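Local coordinates for protein lovastatin nonaketide synthase, polyketide synthase component (Aspergillus terreus, PDB 7CPX) that builds the nonaketide chain of lovastatin from malonyl-CoA, working as an iterative polyketide synthase that reduces with NADPH and methylates with S-adenosyl-L-methionine, at residues Asn2264-Gly2269 with Ala2309-Leu2314; Pro2243-Asp2248 with Met2259-Asn2264. The protein carries 2 engineered substitutions. One frame throughout, in Å; residues are numbered along the deposited sequence.

Interaction 1 of 2, residues Asn2264-Gly2269 with Ala2309-Leu2314; sequences NPKVEG and AANCYL
Val2267 presses a methyl onto the ring of Tyr2313, a CH-pi contact between two helices that run in roughly the same direction. Its CG1, held anti to the backbone N (chi1 176°), sits 3.3 Å from the ring centroid of Tyr2313 and almost straight above it. The second methyl, CG2, lies against the ring root, 3.8 Å from Tyr2313 CB. The backbones come nearest at Ala2310 and Lys2266, where the small alanine side chain leaves its CB 3.7 Å from Lys2266 CB, and the helix axes close to 8.5 Å at an angle of 22°. Lys2266 then bends at chi2 (-98°), its CD lying 3.4 Å from Leu2314 CD2. At its end NZ donates to Asn2311 OD1 over 2.9 Å, close to the line of the carbonyl, a polar finish to an apolar seam. The looser side belongs to Asn2264 and Glu2268, partly exposed residues whose side chains start away from the partner helix; Glu2268 pairs with Arg2271 instead. Lys2266 and Pro2265 also belong to the NADP pocket of this Rossmann-fold ketoreductase. Helix 2305-2323 is backed by strand 2288-2294, which Leu2314 touches, and by helix 1735-1750, against which Tyr2313 rests.

Interaction 2 of 2, residues Pro2243-Asp2248 with Met2259-Asn2264; sequences PLVLQD and MEMVLN
The amide nitrogen NE2 of Gln2247 points at the sulfur of Met2261, and the resulting weak hydrogen bond, 3.4 Å from NE2 to SD and fairly straight at 165°, is the one polar link between this loop and its helix. The setting is the Rossmann-fold ketoreductase: 2243-2248 runs out from strand 2236-2241, and the loop flanks the early turns of helix 2256-2276, which follows it in the chain. The loop is extended, so alternate side chains serve different neighbours. Val2245 and Gln2247 are directed at the helix, whereas Leu2244 and Leu2246 set off away from it and reach Phe2341. Val2245 contributes the apolar half of the contact, with CG1 3.6 Å from Met2261 CG, the two side chains crossing at about a right angle. Met2261 can span both partners because its chain is extended as far as the sulfur, CG anti to the backbone N (chi1 -172°), and only the final methyl turns aside; that CE lies 3.6 Å from Gln2247 NE2. Gln2247 CG is 4.1 Å from Val2262 CG2, and a bend at chi2 (-67°) then sets the direction of CD. Pro2243, Leu2244 and Val2245 also belong to the NADP pocket, so the segment borders the cofactor while it packs on the helix. Val2262 lays both CG1 and CG2 against Val2245 O, and its branching carbon CB is 3.5 Å from that oxygen.

How the interactions relate
Helix 2256-2276 serves both contacts, with Asn2264 common to their segments: its earlier turns meet the loop in interaction 2, and the following ones meet helix 2305-2323 in interaction 1. The chemistry follows the depth. Interaction 1 is buried, helix against helix, and joins an aromatic face to a hydrogen bond from a lysine ammonium to an amide oxygen; interaction 2 lies at the surface, where an exposed methionine gives apolar contacts and accepts one weak hydrogen bond at its sulfur. The two also touch directly, since Lys2266 CE packs on Pro2243 O and Pro2265 CG lies 3.8 Å from Val2245 CG2. All four of these residues belong to the NADP pocket, which therefore borders both contacts.

Interaction 1 of 2, residues Asn2264-Gly2269 with Ala2309-Leu2314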
loop_
_atom_site.group_PDB
_atom_site.type_symbol
_atom_site.label_atom_id
_atom_site.label_comp_id
_atom_site.label_asym_id
_atom_site.label_seq_id
_atom_site.Cartn_x
_atom_site.Cartn_y
_atom_site.Cartn_z
ATOM N N ASN A 2264 52.526 48.440 21.042
ATOM C CA ASN A 2264 53.401 48.475 19.874
ATOM C C ASN A 2264 52.907 47.579 18.750
ATOM O O ASN A 2264 52.811 48.061 17.612
ATOM C CB ASN A 2264 54.828 48.104 20.301
ATOM C CG ASN A 2264 55.334 48.962 21.443
ATOM O OD1 ASN A 2264 54.551 49.586 22.159
ATOM N ND2 ASN A 2264 56.649 48.996 21.621
ATOM N N PRO A 2265 52.527 46.319 18.990
ATOM C CA PRO A 2265 51.944 45.532 17.893
ATOM C C PRO A 2265 50.752 46.216 17.259
ATOM O O PRO A 2265 50.586 46.165 16.034
ATOM C CB PRO A 2265 51.548 44.215 18.576
ATOM C CG PRO A 2265 52.360 44.158 19.819
ATOM C CD PRO A 2265 52.527 45.575 20.259
ATOM N N LYS A 2266 49.910 46.858 18.069
ATOM C CA LYS A 2266 48.788 47.622 17.536
ATOM C C LYS A 2266 49.219 49.029 17.141
ATOM O O LYS A 2266 49.172 49.400 15.965
ATOM C CB LYS A 2266 47.663 47.688 18.572
ATOM C CG LYS A 2266 47.002 46.357 18.892
ATOM C CD LYS A 2266 45.705 46.174 18.122
ATOM C CE LYS A 2266 44.865 45.054 18.711
ATOM N NZ LYS A 2266 43.617 44.822 17.935
ATOM N N VAL A 2267 49.664 49.818 18.123
ATOM C CA VAL A 2267 49.930 51.237 17.897
ATOM C C VAL A 2267 51.059 51.417 16.891
ATOM O O VAL A 2267 50.890 52.056 15.846
ATOM C CB VAL A 2267 50.255 51.936 19.230
ATOM C CG1 VAL A 2267 50.636 53.387 18.987
ATOM C CG2 VAL A 2267 49.072 51.831 20.178
ATOM N N GLU A 2268 52.238 50.879 17.207
ATOM C CA GLU A 2268 53.378 51.068 16.322
ATOM C C GLU A 2268 53.146 50.392 14.980
ATOM O O GLU A 2268 53.617 50.886 13.951
ATOM C CB GLU A 2268 54.651 50.535 16.982
ATOM C CG GLU A 2268 55.914 50.734 16.162
ATOM C CD GLU A 2268 56.220 52.195 15.896
ATOM O OE1 GLU A 2268 55.613 53.064 16.556
ATOM O OE2 GLU A 2268 57.070 52.475 15.024
ATOM N N GLY A 2269 52.420 49.274 14.967
ATOM C CA GLY A 2269 52.115 48.627 13.703
ATOM C C GLY A 2269 51.281 49.506 12.791
ATOM O O GLY A 2269 51.598 49.677 11.609
ATOM N N ALA A 2309 43.027 50.847 24.957
ATOM C CA ALA A 2309 43.800 51.990 24.487
ATOM C C ALA A 2309 44.447 51.696 23.144
ATOM O O ALA A 2309 44.471 52.558 22.256
ATOM C CB ALA A 2309 44.866 52.361 25.515
ATOM N N ALA A 2310 44.978 50.484 22.971
ATOM C CA ALA A 2310 45.549 50.130 21.675
ATOM C C ALA A 2310 44.481 50.194 20.587
ATOM O O ALA A 2310 44.694 50.772 19.512
ATOM C CB ALA A 2310 46.166 48.734 21.738
ATOM N N ASN A 2311 43.310 49.614 20.863
ATOM C CA ASN A 2311 42.249 49.612 19.871
ATOM C C ASN A 2311 41.747 51.024 19.575
ATOM O O ASN A 2311 41.356 51.317 18.443
ATOM C CB ASN A 2311 41.089 48.723 20.327
ATOM C CG ASN A 2311 41.460 47.249 20.352
ATOM O OD1 ASN A 2311 42.144 46.763 19.463
ATOM N ND2 ASN A 2311 41.000 46.539 21.370
ATOM N N CYS A 2312 41.746 51.905 20.573
ATOM C CA CYS A 2312 41.329 53.280 20.342
ATOM C C CYS A 2312 42.370 54.055 19.545
ATOM O O CYS A 2312 42.011 54.938 18.760
ATOM C CB CYS A 2312 41.031 53.972 21.669
ATOM S SG CYS A 2312 39.490 53.416 22.434
ATOM N N TYR A 2313 43.653 53.735 19.712
ATOM C CA TYR A 2313 44.654 54.271 18.797
ATOM C C TYR A 2313 44.354 53.818 17.378
ATOM O O TYR A 2313 44.471 54.600 16.425
ATOM C CB TYR A 2313 46.060 53.840 19.196
ATOM C CG TYR A 2313 47.150 54.542 18.408
ATOM C CD1 TYR A 2313 47.436 54.171 17.103
ATOM C CD2 TYR A 2313 47.885 55.578 18.966
ATOM C CE1 TYR A 2313 48.421 54.810 16.378
ATOM C CE2 TYR A 2313 48.874 56.220 18.249
ATOM C CZ TYR A 2313 49.138 55.832 16.955
ATOM O OH TYR A 2313 50.123 56.467 16.234
ATOM N N LEU A 2314 43.980 52.550 17.216
ATOM C CA LEU A 2314 43.592 52.058 15.895
ATOM C C LEU A 2314 42.411 52.850 15.343
ATOM O O LEU A 2314 42.406 53.254 14.174
ATOM C CB LEU A 2314 43.245 50.570 15.977
ATOM C CG LEU A 2314 44.365 49.577 15.664
ATOM C CD1 LEU A 2314 45.626 49.905 16.442
ATOM C CD2 LEU A 2314 43.911 48.158 15.964
#

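Interaction 2 of 2, residues Pro2243-Asp2248 with Met2259-Asn2264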
loop_
_atom_site.group_PDB
_atom_site.type_symbol
_atom_site.label_atom_id
_atom_site.label_comp_id
_atom_site.label_asym_id
_atom_site.label_seq_id
_atom_site.Cartn_x
_atom_site.Cartn_y
_atom_site.Cartn_z
ATOM N N PRO A 2243 46.911 42.453 14.485
ATOM C CA PRO A 2243 47.867 41.876 15.436
ATOM C C PRO A 2243 47.382 42.079 16.861
ATOM O O PRO A 2243 46.800 43.114 17.194
ATOM C CB PRO A 2243 49.158 42.650 15.158
ATOM C CG PRO A 2243 48.693 43.954 14.651
ATOM C CD PRO A 2243 47.452 43.668 13.857
ATOM N N LEU A 2244 47.625 41.083 17.709
ATOM C CA LEU A 2244 47.059 41.084 19.049
ATOM C C LEU A 2244 48.049 40.522 20.055
ATOM O O LEU A 2244 48.656 39.473 19.820
ATOM C CB LEU A 2244 45.764 40.267 19.091
ATOM C CG LEU A 2244 45.088 40.170 20.459
ATOM C CD1 LEU A 2244 44.700 41.548 20.948
ATOM C CD2 LEU A 2244 43.878 39.258 20.392
ATOM N N VAL A 2245 48.204 41.230 21.168
ATOM C CA VAL A 2245 48.864 40.714 22.362
ATOM C C VAL A 2245 48.034 41.152 23.559
ATOM O O VAL A 2245 47.659 42.324 23.661
ATOM C CB VAL A 2245 50.314 41.212 22.491
ATOM C CG1 VAL A 2245 50.978 40.576 23.699
ATOM C CG2 VAL A 2245 51.092 40.907 21.227
ATOM N N LEU A 2246 47.744 40.218 24.458
ATOM C CA LEU A 2246 46.827 40.457 25.563
ATOM C C LEU A 2246 47.546 40.319 26.896
ATOM O O LEU A 2246 48.375 39.422 27.080
ATOM C CB LEU A 2246 45.644 39.486 25.511
ATOM C CG LEU A 2246 44.666 39.695 24.355
ATOM C CD1 LEU A 2246 43.615 38.598 24.336
ATOM C CD2 LEU A 2246 44.009 41.062 24.451
ATOM N N GLN A 2247 47.218 41.221 27.822
ATOM C CA GLN A 2247 47.719 41.180 29.198
ATOM C C GLN A 2247 46.559 41.594 30.100
ATOM O O GLN A 2247 46.350 42.783 30.355
ATOM C CB GLN A 2247 48.931 42.083 29.380
ATOM C CG GLN A 2247 50.208 41.532 28.775
ATOM C CD GLN A 2247 50.695 40.285 29.484
ATOM O OE1 GLN A 2247 50.175 39.911 30.535
ATOM N NE2 GLN A 2247 51.698 39.633 28.911
ATOM N N ASP A 2248 45.808 40.607 30.578
ATOM C CA ASP A 2248 44.642 40.851 31.425
ATOM C C ASP A 2248 45.137 41.224 32.815
ATOM O O ASP A 2248 45.352 40.370 33.676
ATOM C CB ASP A 2248 43.739 39.627 31.460
ATOM C CG ASP A 2248 43.264 39.213 30.082
ATOM O OD1 ASP A 2248 43.160 40.093 29.201
ATOM O OD2 ASP A 2248 42.997 38.011 29.879
ATOM N N MET A 2259 52.152 47.481 28.877
ATOM C CA MET A 2259 51.553 48.512 28.038
ATOM C C MET A 2259 52.212 48.540 26.668
ATOM O O MET A 2259 51.529 48.536 25.639
ATOM C CB MET A 2259 51.665 49.876 28.719
ATOM C CG MET A 2259 50.637 50.108 29.815
ATOM S SD MET A 2259 48.943 50.184 29.198
ATOM C CE MET A 2259 49.004 51.654 28.179
ATOM N N GLU A 2260 53.544 48.559 26.638
ATOM C CA GLU A 2260 54.247 48.545 25.359
ATOM C C GLU A 2260 53.978 47.254 24.599
ATOM O O GLU A 2260 53.751 47.275 23.384
ATOM C CB GLU A 2260 55.746 48.732 25.583
ATOM C CG GLU A 2260 56.120 50.098 26.124
ATOM C CD GLU A 2260 57.613 50.256 26.326
ATOM O OE1 GLU A 2260 58.336 49.239 26.255
ATOM O OE2 GLU A 2260 58.065 51.397 26.554
ATOM N N MET A 2261 53.975 46.121 25.304
ATOM C CA MET A 2261 53.772 44.832 24.656
ATOM C C MET A 2261 52.449 44.799 23.910
ATOM O O MET A 2261 52.365 44.258 22.801
ATOM C CB MET A 2261 53.821 43.720 25.704
ATOM C CG MET A 2261 53.821 42.314 25.138
ATOM S SD MET A 2261 53.414 41.072 26.382
ATOM C CE MET A 2261 54.568 41.490 27.687
ATOM N N VAL A 2262 51.401 45.362 24.502
ATOM C CA VAL A 2262 50.094 45.337 23.855
ATOM C C VAL A 2262 49.919 46.482 22.860
ATOM O O VAL A 2262 49.173 46.340 21.885
ATOM C CB VAL A 2262 48.977 45.360 24.907
ATOM C CG1 VAL A 2262 47.616 45.355 24.235
ATOM C CG2 VAL A 2262 49.116 44.182 25.855
ATOM N N LEU A 2263 50.583 47.618 23.077
ATOM C CA LEU A 2263 50.404 48.764 22.194
ATOM C C LEU A 2263 51.212 48.614 20.914
ATOM O O LEU A 2263 50.657 48.650 19.811
ATOM C CB LEU A 2263 50.806 50.053 22.915
ATOM C CG LEU A 2263 49.686 50.856 23.576
ATOM C CD1 LEU A 2263 48.922 50.020 24.575
ATOM C CD2 LEU A 2263 50.273 52.075 24.254
ATOM N N ASN A 2264 52.526 48.440 21.042
ATOM C CA ASN A 2264 53.401 48.475 19.874
ATOM C C ASN A 2264 52.907 47.579 18.750
ATOM O O ASN A 2264 52.811 48.061 17.612
ATOM C CB ASN A 2264 54.828 48.104 20.301
ATOM C CG ASN A 2264 55.334 48.962 21.443
ATOM O OD1 ASN A 2264 54.551 49.586 22.159
ATOM N ND2 ASN A 2264 56.649 48.996 21.621
#